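Serine--tRNA ligase, cytoplasmic (Candida albicans, PDB 3QO8) catalyses the two-step attachment of serine to tRNA(Ser), first activating serine with ATP to form Ser-AMP and then transferring it to the tRNA acceptor end. Local coordinates at residues Ile427-Val430 with Leu431-Tyr434; Asp14-Ile17 with Ile18-Ser21; Phe260-Pro263 with Ala264-Leu267. All blocks are in the same frame, centred on the assembly; numbering follows the deposited sequence.

All three contacts are local turns of chain that are partly buried, and none touches another. Contact 2, in the N-terminal tRNA-binding region, is the start of a regular helix, with E16 and K19 side by side on it and apolar side chains packed against helix 30-65. Contact 3, in the class II core, is a single helical turn on which a glutamine amide ties back to the preceding loop and a leucine covers a phenylalanine. Contact 1, in the C-terminal loop between strands 424-426 and 441-443, grips a carbonyl with an arginine and also lines a ligand pocket. The centres of contacts 1 and 2 are about 50 Å apart, on opposite sides of the chain's centre.

Contact 1. Residues Ile427-Val430 with Leu431-Tyr434; sequences IPEV and LRKY. With SSA (5'-O-(N-(L-seryl)-sulfamoyl)adenosine), chain D.
The side chain of R432 folds back over E429, its guanidinium covering the CA of that residue with one face while its edge meets the carbonyl group of I427. Two nitrogens share that one oxygen: R432 NE and R432 NH2 each lie 2.8 Å from I427 O, which sits close to the guanidinium plane. NH2 approaches nearly along the C=O axis and NE from above the carbonyl plane; because both nitrogens close on one oxygen side-on, the grip limits rotation of the guanidinium. The chain reaches this carbonyl because it is extended from CG to NE (chi2 168°), and on the way R432 CG packs at 3.6 Å on I427 CG2. E429 directs its carboxylate elsewhere, without a direct salt bridge to the arginine.

The backbone beneath turns tightly. L431 N donates to P428 O at 3.0 Å and R432 N to E429 O at 3.2 Å, each three residues back. A water extends the second turn, donating to E429 O and accepting from K433 N. On the apolar side, L431 CD1 reaches the P428 ring at CG, 4.1 Å away, and both residues rest on I415 of helix 408-419. The Y434 ring presents its edge to V430 O, with CE2 at 3.5 Å, while the ring packs against helix 183-200.

The turn also forms one wall of a pocket for the seryl-sulfamoyl adenosine. E429 N donates to N3 of its adenine at 3.2 Å, a backbone bond, and the ligand is also hydrogen-bonded to A145 O and E134 N. This is a second binding site for the analogue, separate from the pocket formed by residues between 246 and 410, and in it a backbone NH meets the adenine beside an arginine anchored on the same turn.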
ATOM      1  N   ILE A 427      14.370  12.154 -21.853  1.00 19.79           N
ATOM      2  CA  ILE A 427      13.802  12.452 -20.538  1.00 20.87           C
ATOM      3  C   ILE A 427      13.213  13.866 -20.545  1.00 19.64           C
ATOM      4  O   ILE A 427      13.908  14.826 -20.886  1.00 23.16           O
ATOM      5  CB  ILE A 427      14.879  12.348 -19.425  1.00 19.04           C
ATOM      6  CG1 ILE A 427      15.500  10.940 -19.386  1.00 18.06           C
ATOM      7  CG2 ILE A 427      14.304  12.745 -18.067  1.00 23.71           C
ATOM      8  CD1 ILE A 427      14.550   9.814 -19.035  1.00 16.26           C
ATOM      9  N   PRO A 428      11.930  14.008 -20.179  1.00 20.18           N
ATOM     10  CA  PRO A 428      11.353  15.358 -20.162  1.00 23.27           C
ATOM     11  C   PRO A 428      12.226  16.319 -19.338  1.00 28.05           C
ATOM     12  O   PRO A 428      12.641  15.982 -18.236  1.00 22.87           O
ATOM     13  CB  PRO A 428       9.995  15.148 -19.493  1.00 21.33           C
ATOM     14  CG  PRO A 428       9.616  13.721 -19.897  1.00 20.00           C
ATOM     15  CD  PRO A 428      10.923  12.959 -19.914  1.00 21.31           C
ATOM     16  N   GLU A 429      12.499  17.504 -19.867  1.00 24.78           N
ATOM     17  CA  GLU A 429      13.432  18.415 -19.202  1.00 26.07           C
ATOM     18  C   GLU A 429      13.127  18.674 -17.722  1.00 21.56           C
ATOM     19  O   GLU A 429      14.031  18.614 -16.903  1.00 22.99           O
ATOM     20  CB  GLU A 429      13.575  19.732 -19.971  1.00 31.68           C
ATOM     21  CG  GLU A 429      14.861  20.492 -19.663  1.00 38.11           C
ATOM     22  CD  GLU A 429      14.819  21.223 -18.331  1.00 53.45           C
ATOM     23  OE1 GLU A 429      13.705  21.536 -17.852  1.00 49.44           O
ATOM     24  OE2 GLU A 429      15.904  21.485 -17.763  1.00 61.44           O
ATOM     25  N   VAL A 430      11.872  18.953 -17.374  1.00 21.81           N
ATOM     26  CA  VAL A 430      11.527  19.267 -15.985  1.00 24.53           C
ATOM     27  C   VAL A 430      11.763  18.116 -15.011  1.00 29.51           C
ATOM     28  O   VAL A 430      11.848  18.354 -13.816  1.00 22.19           O
ATOM     29  CB  VAL A 430      10.057  19.725 -15.815  1.00 29.49           C
ATOM     30  CG1 VAL A 430       9.767  20.929 -16.692  1.00 40.41           C
ATOM     31  CG2 VAL A 430       9.097  18.579 -16.122  1.00 23.98           C
ATOM     32  N   LEU A 431      11.864  16.881 -15.506  1.00 19.15           N
ATOM     33  CA  LEU A 431      12.044  15.733 -14.609  1.00 17.50           C
ATOM     34  C   LEU A 431      13.515  15.420 -14.360  1.00 18.43           C
ATOM     35  O   LEU A 431      13.853  14.718 -13.411  1.00 20.86           O
ATOM     36  CB  LEU A 431      11.350  14.479 -15.173  1.00 19.35           C
ATOM     37  CG  LEU A 431       9.826  14.533 -15.294  1.00 14.77           C
ATOM     38  CD1 LEU A 431       9.280  13.229 -15.855  1.00 14.62           C
ATOM     39  CD2 LEU A 431       9.183  14.846 -13.931  1.00 14.97           C
ATOM     40  N   ARG A 432      14.387  15.935 -15.225  1.00 17.37           N
ATOM     41  CA  ARG A 432      15.804  15.566 -15.190  1.00 19.66           C
ATOM     42  C   ARG A 432      16.473  15.758 -13.838  1.00 22.42           C
ATOM     43  O   ARG A 432      17.268  14.922 -13.410  1.00 26.21           O
ATOM     44  CB  ARG A 432      16.580  16.312 -16.286  1.00 18.18           C
ATOM     45  CG  ARG A 432      16.257  15.774 -17.673  1.00 26.79           C
ATOM     46  CD  ARG A 432      16.783  16.660 -18.811  1.00 26.81           C
ATOM     47  NE  ARG A 432      16.152  16.269 -20.070  1.00 30.29           N
ATOM     48  CZ  ARG A 432      16.421  16.817 -21.250  1.00 39.29           C
ATOM     49  NH1 ARG A 432      17.312  17.798 -21.335  1.00 34.31           N
ATOM     50  NH2 ARG A 432      15.791  16.387 -22.343  1.00 36.09           N
ATOM     51  N   LYS A 433      16.136  16.847 -13.158  1.00 24.72           N
ATOM     52  CA  LYS A 433      16.800  17.166 -11.905  1.00 30.99           C
ATOM     53  C   LYS A 433      16.393  16.188 -10.805  1.00 32.63           C
ATOM     54  O   LYS A 433      17.049  16.125  -9.770  1.00 25.05           O
ATOM     55  CB  LYS A 433      16.519  18.610 -11.476  1.00 35.68           C
ATOM     56  CG  LYS A 433      15.105  18.845 -10.957  1.00 39.28           C
ATOM     57  CD  LYS A 433      14.891  20.288 -10.528  1.00 46.00           C
ATOM     58  CE  LYS A 433      14.537  20.386  -9.049  1.00 60.81           C
ATOM     59  NZ  LYS A 433      15.644  19.942  -8.142  1.00 67.81           N
ATOM     60  N   TYR A 434      15.324  15.423 -11.037  1.00 20.89           N
ATOM     61  CA  TYR A 434      14.818  14.489 -10.024  1.00 21.20           C
ATOM     62  C   TYR A 434      15.386  13.082 -10.197  1.00 22.80           C
ATOM     63  O   TYR A 434      15.070  12.178  -9.431  1.00 25.08           O
ATOM     64  CB  TYR A 434      13.279  14.442 -10.027  1.00 15.76           C
ATOM     65  CG  TYR A 434      12.636  15.760  -9.666  1.00 19.64           C
ATOM     66  CD1 TYR A 434      12.436  16.110  -8.331  1.00 21.85           C
ATOM     67  CD2 TYR A 434      12.255  16.662 -10.643  1.00 22.11           C
ATOM     68  CE1 TYR A 434      11.860  17.323  -7.984  1.00 25.49           C
ATOM     69  CE2 TYR A 434      11.674  17.884 -10.308  1.00 21.92           C
ATOM     70  CZ  TYR A 434      11.480  18.201  -8.976  1.00 25.68           C
ATOM     71  OH  TYR A 434      10.905  19.395  -8.633  1.00 23.16           O
TER
HETATM   72  N10 SSA D 488       8.211  26.843 -24.603  0.77 64.92           N
HETATM   73  CA  SSA D 488       9.386  25.999 -24.489  0.77 65.25           C
HETATM   74  CB  SSA D 488       9.874  26.028 -23.044  0.77 68.72           C
HETATM   75  OG  SSA D 488      10.988  25.143 -22.880  0.77 71.14           O
HETATM   76  C9  SSA D 488       9.038  24.592 -24.892  0.77 58.24           C
HETATM   77  O9  SSA D 488       9.894  23.724 -24.917  0.77 49.31           O
HETATM   78  N8  SSA D 488       7.764  24.359 -25.204  0.77 62.68           N
HETATM   79  S1  SSA D 488       7.232  22.869 -25.478  0.77 54.75           S
HETATM   80  O1S SSA D 488       5.795  22.881 -25.478  0.77 49.50           O
HETATM   81  O2S SSA D 488       7.728  22.401 -26.746  0.77 56.22           O
HETATM   82  O5' SSA D 488       7.757  21.941 -24.368  0.77 52.38           O
HETATM   83  C5' SSA D 488       7.113  21.852 -23.099  0.77 45.07           C
HETATM   84  C4' SSA D 488       8.087  21.204 -22.120  0.77 43.40           C
HETATM   85  O4' SSA D 488       8.222  19.804 -22.380  0.77 37.35           O
HETATM   86  C3' SSA D 488       9.483  21.790 -22.250  0.77 48.71           C
HETATM   87  O3' SSA D 488       9.708  22.800 -21.262  0.77 55.91           O
HETATM   88  C2' SSA D 488      10.416  20.622 -22.028  0.77 45.38           C
HETATM   89  O2' SSA D 488      10.808  20.563 -20.659  0.77 54.04           O
HETATM   90  C1' SSA D 488       9.591  19.391 -22.351  0.77 38.12           C
HETATM   91  N9  SSA D 488      10.035  18.907 -23.679  0.77 41.81           N
HETATM   92  C8  SSA D 488       9.392  19.049 -24.853  0.77 33.99           C
HETATM   93  N7  SSA D 488      10.145  18.479 -25.825  0.77 41.07           N
HETATM   94  C5  SSA D 488      11.264  17.985 -25.248  0.77 38.71           C
HETATM   95  C6  SSA D 488      12.376  17.305 -25.727  0.77 40.62           C
HETATM   96  N6  SSA D 488      12.502  17.003 -27.046  0.77 43.44           N
HETATM   97  N1  SSA D 488      13.345  16.947 -24.854  0.77 39.64           N
HETATM   98  C2  SSA D 488      13.243  17.229 -23.547  0.77 36.86           C
HETATM   99  N3  SSA D 488      12.179  17.881 -23.060  0.77 34.55           N
HETATM  100  C4  SSA D 488      11.185  18.268 -23.894  0.77 38.25           C
HETATM  101  O   HOH W   1      15.248  19.231 -14.562  1.00 22.39           O

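Contact 2. Residues Asp14-Ile17 with Ile18-Ser21; sequences DPEI and IKAS
K19 N donates to P15 O at 2.9 Å (N-H...O angle 157°), an i to i+4 bond of the first helical turn. The next two follow in order, A20 N to E16 O at 2.9 Å and S21 N to I17 O at 3.0 Å, whereas the bond from I18 N to D14 O is weak at 3.5 Å. D14 is the N-cap: its OD1 accepts from E16 N at 2.9 Å, met from above the carboxylate plane. This supplies a partner for an NH that has no earlier turn to bond to, and places the carboxylate where its negative charge would suit the positive end of the helix dipole.

E16 and K19 lie side by side and point the same way. E16 OE1 stops 4.1 Å from K19 NZ, beyond a salt bridge, so any attraction between the charges is probably modest. The lysine's stem runs past the backbone, with CG 3.4 Å from P15 O, and its ammonium instead makes a long, weak ion pair with D33 of helix 30-65.

S21 OG, set anti to its own backbone N (chi1 180°), is hydrogen-bonded to V112 N, joining this helix to the segment after helix 74-107. P15, I18 and K19 all pack on V32 of helix 30-65; P15 also meets I36, and I18 touches F7 and I111, which seats the short helix 15-25 against that long helix.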
ATOM      1  N   ASP A  14     -36.167  22.838  -3.262  1.00 46.64           N
ATOM      2  CA  ASP A  14     -36.872  22.577  -4.505  1.00 53.00           C
ATOM      3  C   ASP A  14     -36.667  21.142  -4.957  1.00 44.58           C
ATOM      4  O   ASP A  14     -35.668  20.823  -5.588  1.00 41.72           O
ATOM      5  CB  ASP A  14     -36.479  23.556  -5.618  1.00 61.97           C
ATOM      6  CG  ASP A  14     -37.372  23.423  -6.842  1.00 68.14           C
ATOM      7  OD1 ASP A  14     -38.347  22.641  -6.781  1.00 60.67           O
ATOM      8  OD2 ASP A  14     -37.114  24.109  -7.856  1.00 79.35           O
ATOM      9  N   PRO A  15     -37.630  20.275  -4.628  1.00 48.72           N
ATOM     10  CA  PRO A  15     -37.614  18.880  -5.068  1.00 41.41           C
ATOM     11  C   PRO A  15     -37.586  18.762  -6.585  1.00 38.03           C
ATOM     12  O   PRO A  15     -37.079  17.760  -7.089  1.00 30.34           O
ATOM     13  CB  PRO A  15     -38.932  18.319  -4.517  1.00 43.22           C
ATOM     14  CG  PRO A  15     -39.767  19.522  -4.179  1.00 44.83           C
ATOM     15  CD  PRO A  15     -38.801  20.583  -3.790  1.00 46.72           C
ATOM     16  N   GLU A  16     -38.127  19.750  -7.302  1.00 42.64           N
ATOM     17  CA  GLU A  16     -38.151  19.702  -8.762  1.00 38.89           C
ATOM     18  C   GLU A  16     -36.738  19.699  -9.330  1.00 27.30           C
ATOM     19  O   GLU A  16     -36.423  18.944 -10.253  1.00 30.54           O
ATOM     20  CB  GLU A  16     -38.932  20.893  -9.350  1.00 47.55           C
ATOM     21  CG  GLU A  16     -40.357  21.078  -8.816  1.00 54.00           C
ATOM     22  CD  GLU A  16     -41.239  19.860  -9.036  1.00 57.96           C
ATOM     23  OE1 GLU A  16     -40.905  19.031  -9.913  1.00 50.18           O
ATOM     24  OE2 GLU A  16     -42.262  19.731  -8.325  1.00 62.79           O
ATOM     25  N   ILE A  17     -35.901  20.577  -8.789  1.00 32.96           N
ATOM     26  CA  ILE A  17     -34.498  20.668  -9.164  1.00 32.66           C
ATOM     27  C   ILE A  17     -33.811  19.321  -8.962  1.00 31.40           C
ATOM     28  O   ILE A  17     -32.991  18.879  -9.782  1.00 25.10           O
ATOM     29  CB  ILE A  17     -33.788  21.722  -8.296  1.00 39.98           C
ATOM     30  CG1 ILE A  17     -34.297  23.118  -8.645  1.00 53.45           C
ATOM     31  CG2 ILE A  17     -32.287  21.666  -8.484  1.00 42.94           C
ATOM     32  CD1 ILE A  17     -33.791  24.198  -7.709  1.00 61.81           C
ATOM     33  N   ILE A  18     -34.143  18.663  -7.861  1.00 24.63           N
ATOM     34  CA  ILE A  18     -33.527  17.374  -7.558  1.00 24.07           C
ATOM     35  C   ILE A  18     -33.987  16.304  -8.548  1.00 31.25           C
ATOM     36  O   ILE A  18     -33.182  15.506  -9.017  1.00 26.52           O
ATOM     37  CB  ILE A  18     -33.793  16.928  -6.102  1.00 25.27           C
ATOM     38  CG1 ILE A  18     -33.277  17.985  -5.115  1.00 26.32           C
ATOM     39  CG2 ILE A  18     -33.111  15.601  -5.834  1.00 27.10           C
ATOM     40  CD1 ILE A  18     -33.563  17.663  -3.628  1.00 25.88           C
ATOM     41  N   LYS A  19     -35.276  16.316  -8.893  1.00 31.32           N
ATOM     42  CA  LYS A  19     -35.806  15.360  -9.866  1.00 30.76           C
ATOM     43  C   LYS A  19     -35.163  15.560 -11.240  1.00 29.73           C
ATOM     44  O   LYS A  19     -34.830  14.596 -11.931  1.00 29.71           O
ATOM     45  CB  LYS A  19     -37.327  15.497 -10.009  1.00 37.96           C
ATOM     46  CG  LYS A  19     -38.137  15.006  -8.819  1.00 42.72           C
ATOM     47  CD  LYS A  19     -39.518  14.560  -9.277  1.00 48.93           C
ATOM     48  CE  LYS A  19     -40.471  14.328  -8.115  1.00 57.85           C
ATOM     49  NZ  LYS A  19     -41.137  15.590  -7.685  1.00 61.64           N
ATOM     50  N   ALA A  20     -35.017  16.816 -11.646  1.00 27.34           N
ATOM     51  CA  ALA A  20     -34.383  17.121 -12.925  1.00 30.97           C
ATOM     52  C   ALA A  20     -32.952  16.596 -12.901  1.00 28.83           C
ATOM     53  O   ALA A  20     -32.468  16.042 -13.882  1.00 26.36           O
ATOM     54  CB  ALA A  20     -34.401  18.614 -13.189  1.00 25.85           C
ATOM     55  N   SER A  21     -32.279  16.752 -11.763  1.00 28.73           N
ATOM     56  CA  SER A  21     -30.897  16.315 -11.659  1.00 21.12           C
ATOM     57  C   SER A  21     -30.836  14.802 -11.775  1.00 34.04           C
ATOM     58  O   SER A  21     -30.011  14.267 -12.517  1.00 30.33           O
ATOM     59  CB  SER A  21     -30.276  16.757 -10.326  1.00 22.95           C
ATOM     60  OG  SER A  21     -28.931  16.325 -10.233  1.00 25.83           O
TER

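Contact 3. Residues Phe260-Pro263 with Ala264-Leu267; sequences FESP and AEQL
Q266 turns its side chain back along the loop before its helix and binds it at two points, while P263 and L267 pack together on the adjoining side of the turn. With CG anti to its own carbonyl carbon (chi1 -63°) and the chain extended beyond it, the glutamine amide reaches the backbone of S262. There OE1 accepts from S262 N at 2.8 Å, the donor standing above the carbonyl plane of the amide. At the other end of the same amide, NE2 donates to E261 OE1 at 3.2 Å in a fairly straight bond (162°). That carboxylate oxygen lies in the amide plane of Q266, although the nitrogen approaches it from above the carboxylate plane, the two flat groups being turned 80° apart. With both ends engaged, the amide is held in one orientation.

Close to the glutamine stem, S262 O receives two backbone donors, E265 N at 3.2 Å and Q266 N at 2.9 Å. P263 O in turn accepts from L267 N at 2.9 Å.

L267 packs against F260 and P263. Its CD2 sits over one face of the F260 ring, 3.8 Å from the centroid, a CH-pi contact, while CD1 lies 3.9 Å from P263 CB. Q266 CB lies near the ring's edge. H255 meets F260 edge-to-face, and V398 touches both F260 and L267.

S262 holds the N-cap position, yet its side chain makes no capping bond; its carbonyl accepts the first i to i+4 bond, from Q266 N, and P263 follows as the first helical residue. The result is a one-turn helix, 263-266, connecting strand 259-260 to strand 269-278 of the mixed sheet in the class II synthetase core, with the glutamine amide bonded back to E261 and S262 of the loop that leads into it.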
ATOM      1  N   PHE A 260     -14.492  25.607  10.084  1.00 23.25           N
ATOM      2  CA  PHE A 260     -13.754  26.775   9.643  1.00 27.02           C
ATOM      3  C   PHE A 260     -14.617  27.998   9.934  1.00 30.03           C
ATOM      4  O   PHE A 260     -15.364  28.467   9.080  1.00 29.76           O
ATOM      5  CB  PHE A 260     -13.389  26.651   8.157  1.00 22.21           C
ATOM      6  CG  PHE A 260     -12.450  25.505   7.868  1.00 23.88           C
ATOM      7  CD1 PHE A 260     -11.080  25.658   8.023  1.00 24.30           C
ATOM      8  CD2 PHE A 260     -12.941  24.269   7.476  1.00 23.79           C
ATOM      9  CE1 PHE A 260     -10.213  24.604   7.764  1.00 24.69           C
ATOM     10  CE2 PHE A 260     -12.080  23.212   7.219  1.00 25.75           C
ATOM     11  CZ  PHE A 260     -10.719  23.381   7.361  1.00 21.92           C
ATOM     12  N   GLU A 261     -14.529  28.488  11.169  1.00 29.43           N
ATOM     13  CA  GLU A 261     -15.465  29.495  11.651  1.00 34.86           C
ATOM     14  C   GLU A 261     -15.097  30.911  11.215  1.00 35.65           C
ATOM     15  O   GLU A 261     -15.911  31.827  11.321  1.00 37.83           O
ATOM     16  CB  GLU A 261     -15.627  29.403  13.175  1.00 34.73           C
ATOM     17  CG  GLU A 261     -14.646  30.245  13.973  1.00 39.24           C
ATOM     18  CD  GLU A 261     -13.234  29.698  13.981  1.00 43.92           C
ATOM     19  OE1 GLU A 261     -12.995  28.600  13.436  1.00 41.93           O
ATOM     20  OE2 GLU A 261     -12.355  30.375  14.549  1.00 55.72           O
ATOM     21  N   SER A 262     -13.879  31.087  10.711  1.00 33.97           N
ATOM     22  CA  SER A 262     -13.476  32.367  10.128  1.00 36.74           C
ATOM     23  C   SER A 262     -12.925  32.110   8.734  1.00 32.83           C
ATOM     24  O   SER A 262     -11.721  32.206   8.506  1.00 33.42           O
ATOM     25  CB  SER A 262     -12.425  33.057  10.993  1.00 42.31           C
ATOM     26  OG  SER A 262     -12.854  33.124  12.338  1.00 54.83           O
ATOM     27  N   PRO A 263     -13.816  31.771   7.802  1.00 30.18           N
ATOM     28  CA  PRO A 263     -13.433  31.251   6.484  1.00 29.18           C
ATOM     29  C   PRO A 263     -12.689  32.265   5.616  1.00 33.21           C
ATOM     30  O   PRO A 263     -11.847  31.859   4.814  1.00 29.41           O
ATOM     31  CB  PRO A 263     -14.776  30.877   5.850  1.00 28.56           C
ATOM     32  CG  PRO A 263     -15.790  31.721   6.578  1.00 33.11           C
ATOM     33  CD  PRO A 263     -15.277  31.837   7.978  1.00 28.24           C
ATOM     34  N   ALA A 264     -12.985  33.554   5.769  1.00 29.71           N
ATOM     35  CA  ALA A 264     -12.332  34.566   4.950  1.00 39.36           C
ATOM     36  C   ALA A 264     -10.820  34.494   5.115  1.00 37.63           C
ATOM     37  O   ALA A 264     -10.076  34.708   4.157  1.00 43.58           O
ATOM     38  CB  ALA A 264     -12.851  35.959   5.285  1.00 39.99           C
ATOM     39  N   GLU A 265     -10.372  34.176   6.326  1.00 32.57           N
ATOM     40  CA  GLU A 265      -8.945  34.045   6.593  1.00 40.94           C
ATOM     41  C   GLU A 265      -8.439  32.597   6.588  1.00 41.41           C
ATOM     42  O   GLU A 265      -7.273  32.359   6.274  1.00 44.49           O
ATOM     43  CB  GLU A 265      -8.556  34.740   7.907  1.00 53.34           C
ATOM     44  CG  GLU A 265      -9.687  34.893   8.919  1.00 71.85           C
ATOM     45  CD  GLU A 265     -10.705  35.950   8.508  1.00 83.03           C
ATOM     46  OE1 GLU A 265     -11.896  35.803   8.857  1.00 84.56           O
ATOM     47  OE2 GLU A 265     -10.311  36.929   7.835  1.00 86.28           O
ATOM     48  N   GLN A 266      -9.306  31.640   6.926  1.00 33.43           N
ATOM     49  CA  GLN A 266      -8.884  30.235   7.075  1.00 31.80           C
ATOM     50  C   GLN A 266      -8.912  29.425   5.770  1.00 30.44           C
ATOM     51  O   GLN A 266      -8.165  28.463   5.610  1.00 29.08           O
ATOM     52  CB  GLN A 266      -9.748  29.526   8.111  1.00 30.17           C
ATOM     53  CG  GLN A 266      -9.643  30.087   9.524  1.00 30.31           C
ATOM     54  CD  GLN A 266     -10.729  29.534  10.416  1.00 32.18           C
ATOM     55  OE1 GLN A 266     -11.849  29.299   9.963  1.00 28.84           O
ATOM     56  NE2 GLN A 266     -10.406  29.307  11.683  1.00 33.42           N
ATOM     57  N   LEU A 267      -9.797  29.803   4.857  1.00 24.30           N
ATOM     58  CA  LEU A 267      -9.944  29.097   3.586  1.00 22.58           C
ATOM     59  C   LEU A 267      -9.496  30.017   2.459  1.00 30.35           C
ATOM     60  O   LEU A 267      -9.500  31.236   2.620  1.00 29.80           O
ATOM     61  CB  LEU A 267     -11.409  28.693   3.384  1.00 24.93           C
ATOM     62  CG  LEU A 267     -12.000  27.737   4.426  1.00 27.46           C
ATOM     63  CD1 LEU A 267     -13.504  27.570   4.217  1.00 27.75           C
ATOM     64  CD2 LEU A 267     -11.280  26.393   4.338  1.00 29.64           C
TER